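Local coordinates for glucose-6-phosphate isomerase like protein (Thermus thermophilus, PDB 1WIW) that probably isomerises phosphorylated sugars, interconverting glucose 6-phosphate or mannose 6-phosphate with fructose 6-phosphate, at residues Pro215-Leu221 with Val238-Val244. Sequence-based numbering, arbitrary orientation.
Sequences PLAAVLL and VDALAEV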
loop_
_atom_site.group_PDB
_atom_site.type_symbol
_atom_site.label_atom_id
_atom_site.label_comp_id
_atom_site.label_asym_id
_atom_site.label_seq_id
_atom_site.Cartn_x
_atom_site.Cartn_y
_atom_site.Cartn_z
ATOM N N PRO B 215 16.614 12.396 -4.608
ATOM C CA PRO B 215 17.067 11.785 -3.355
ATOM C C PRO B 215 15.887 11.564 -2.409
ATOM O O PRO B 215 14.938 12.349 -2.394
ATOM C CB PRO B 215 18.076 12.801 -2.818
ATOM C CG PRO B 215 17.570 14.102 -3.366
ATOM C CD PRO B 215 17.198 13.737 -4.780
ATOM N N LEU B 216 15.947 10.497 -1.624
ATOM C CA LEU B 216 14.866 10.174 -0.699
ATOM C C LEU B 216 14.792 11.068 0.537
ATOM O O LEU B 216 15.803 11.560 1.035
ATOM C CB LEU B 216 14.987 8.718 -0.251
ATOM C CG LEU B 216 14.716 7.638 -1.300
ATOM C CD1 LEU B 216 15.164 6.290 -0.768
ATOM C CD2 LEU B 216 13.229 7.614 -1.646
ATOM N N ALA B 217 13.573 11.272 1.018
ATOM C CA ALA B 217 13.321 12.056 2.218
ATOM C C ALA B 217 12.412 11.175 3.069
ATOM O O ALA B 217 11.220 11.034 2.785
ATOM C CB ALA B 217 12.615 13.360 1.869
ATOM N N ALA B 218 12.978 10.556 4.095
ATOM C CA ALA B 218 12.187 9.698 4.959
ATOM C C ALA B 218 11.326 10.560 5.870
ATOM O O ALA B 218 11.808 11.528 6.461
ATOM C CB ALA B 218 13.094 8.803 5.783
ATOM N N VAL B 219 10.045 10.220 5.963
ATOM C CA VAL B 219 9.130 10.968 6.820
ATOM C C VAL B 219 8.465 9.985 7.766
ATOM O O VAL B 219 7.560 9.250 7.372
ATOM C CB VAL B 219 8.043 11.691 5.996
ATOM C CG1 VAL B 219 7.151 12.505 6.918
ATOM C CG2 VAL B 219 8.690 12.595 4.961
ATOM N N LEU B 220 8.930 9.957 9.011
ATOM C CA LEU B 220 8.370 9.043 9.998
ATOM C C LEU B 220 7.172 9.718 10.663
ATOM O O LEU B 220 7.311 10.729 11.345
ATOM C CB LEU B 220 9.437 8.673 11.034
ATOM C CG LEU B 220 10.765 8.199 10.427
ATOM C CD1 LEU B 220 11.732 7.803 11.529
ATOM C CD2 LEU B 220 10.520 7.023 9.488
ATOM N N LEU B 221 5.995 9.150 10.442
ATOM C CA LEU B 221 4.761 9.698 10.980
ATOM C C LEU B 221 4.330 9.102 12.320
ATOM O O LEU B 221 3.924 7.942 12.391
ATOM C CB LEU B 221 3.635 9.501 9.953
ATOM C CG LEU B 221 3.859 10.191 8.608
ATOM C CD1 LEU B 221 2.869 9.675 7.581
ATOM C CD2 LEU B 221 3.716 11.693 8.803
ATOM N N VAL B 238 19.313 7.487 3.956
ATOM C CA VAL B 238 18.588 8.454 3.137
ATOM C C VAL B 238 19.185 9.856 3.175
ATOM O O VAL B 238 19.905 10.213 4.106
ATOM C CB VAL B 238 17.091 8.531 3.534
ATOM C CG1 VAL B 238 16.484 7.128 3.531
ATOM C CG2 VAL B 238 16.936 9.189 4.888
ATOM N N ASP B 239 18.863 10.641 2.152
ATOM C CA ASP B 239 19.356 12.008 2.015
ATOM C C ASP B 239 18.891 12.917 3.155
ATOM O O ASP B 239 19.671 13.714 3.675
ATOM C CB ASP B 239 18.895 12.584 0.673
ATOM C CG ASP B 239 19.606 13.876 0.315
ATOM O OD1 ASP B 239 18.916 14.864 -0.016
ATOM O OD2 ASP B 239 20.853 13.902 0.357
ATOM N N ALA B 240 17.621 12.799 3.533
ATOM C CA ALA B 240 17.051 13.606 4.610
ATOM C C ALA B 240 16.021 12.792 5.375
ATOM O O ALA B 240 15.390 11.896 4.817
ATOM C CB ALA B 240 16.401 14.860 4.044
ATOM N N LEU B 241 15.850 13.107 6.653
ATOM C CA LEU B 241 14.899 12.390 7.489
ATOM C C LEU B 241 14.128 13.331 8.409
ATOM O O LEU B 241 14.715 14.184 9.073
ATOM C CB LEU B 241 15.639 11.333 8.320
ATOM C CG LEU B 241 14.844 10.510 9.339
ATOM C CD1 LEU B 241 13.554 10.011 8.720
ATOM C CD2 LEU B 241 15.689 9.336 9.810
ATOM N N ALA B 242 12.808 13.164 8.446
ATOM C CA ALA B 242 11.959 13.996 9.288
ATOM C C ALA B 242 11.076 13.146 10.200
ATOM O O ALA B 242 10.498 12.151 9.767
ATOM C CB ALA B 242 11.084 14.890 8.419
ATOM N N GLU B 243 10.989 13.533 11.465
ATOM C CA GLU B 243 10.139 12.827 12.419
ATOM C C GLU B 243 8.955 13.752 12.676
ATOM O O GLU B 243 9.122 14.831 13.234
ATOM C CB GLU B 243 10.885 12.566 13.731
ATOM C CG GLU B 243 12.159 11.751 13.573
ATOM C CD GLU B 243 12.911 11.590 14.884
ATOM O OE1 GLU B 243 12.391 10.909 15.794
ATOM O OE2 GLU B 243 14.018 12.153 15.005
ATOM N N VAL B 244 7.764 13.342 12.249
ATOM C CA VAL B 244 6.579 14.171 12.444
ATOM C C VAL B 244 5.832 13.734 13.697
ATOM O O VAL B 244 5.345 12.607 13.780
ATOM C CB VAL B 244 5.608 14.078 11.238
ATOM C CG1 VAL B 244 4.475 15.087 11.408
ATOM C CG2 VAL B 244 6.361 14.318 9.933
#
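With chi1 at 176°, Leu241 sets CG anti to its own backbone N, and chi2 of 46° turns CD1 back toward the neighbouring strand. There CD1 reaches Leu220 CG at 3.7 Å; its still closer approach to Ala218 CB is doubtful. Ala218 CB also lies 4.0 Å from Val238 CG2, and a small methyl suits this buried place under Leu234 of helix 225-234. Val244 has CG2 anti to its carbonyl carbon; that methyl meets Val219 CG1 at 3.6 Å and Leu221 CD2 at 3.9 Å on the other face of the sheet. Beta-branched valines fit the extended backbone here, and helices pack against both faces: Leu234 also touches Leu220, whereas Met262 of helix 251-272 covers Val219 and Leu221.

Backbone bonds alternate along strands 216-221 and 240-244. Ala218 donates to Ala240 O and accepts from Ala242 N; Leu220 likewise donates to Ala242 O, and Val244 N donates to Leu220 O at 2.8 Å. The first link, Ala240 N to Leu216 O at 3.3 Å, is weak. At that exposed end Asp239 lies alongside Pro215 and forms a salt bridge with Arg163. Toward the other end, exposed Glu243 forms a salt bridge through OE2 with Lys231 of helix 225-234.

The strands run parallel, 15° apart, and helix 225-234 connects them, making the beta-alpha-beta crossover of a Rossmann-like SIS domain with strand 216-221 central in its parallel sheet.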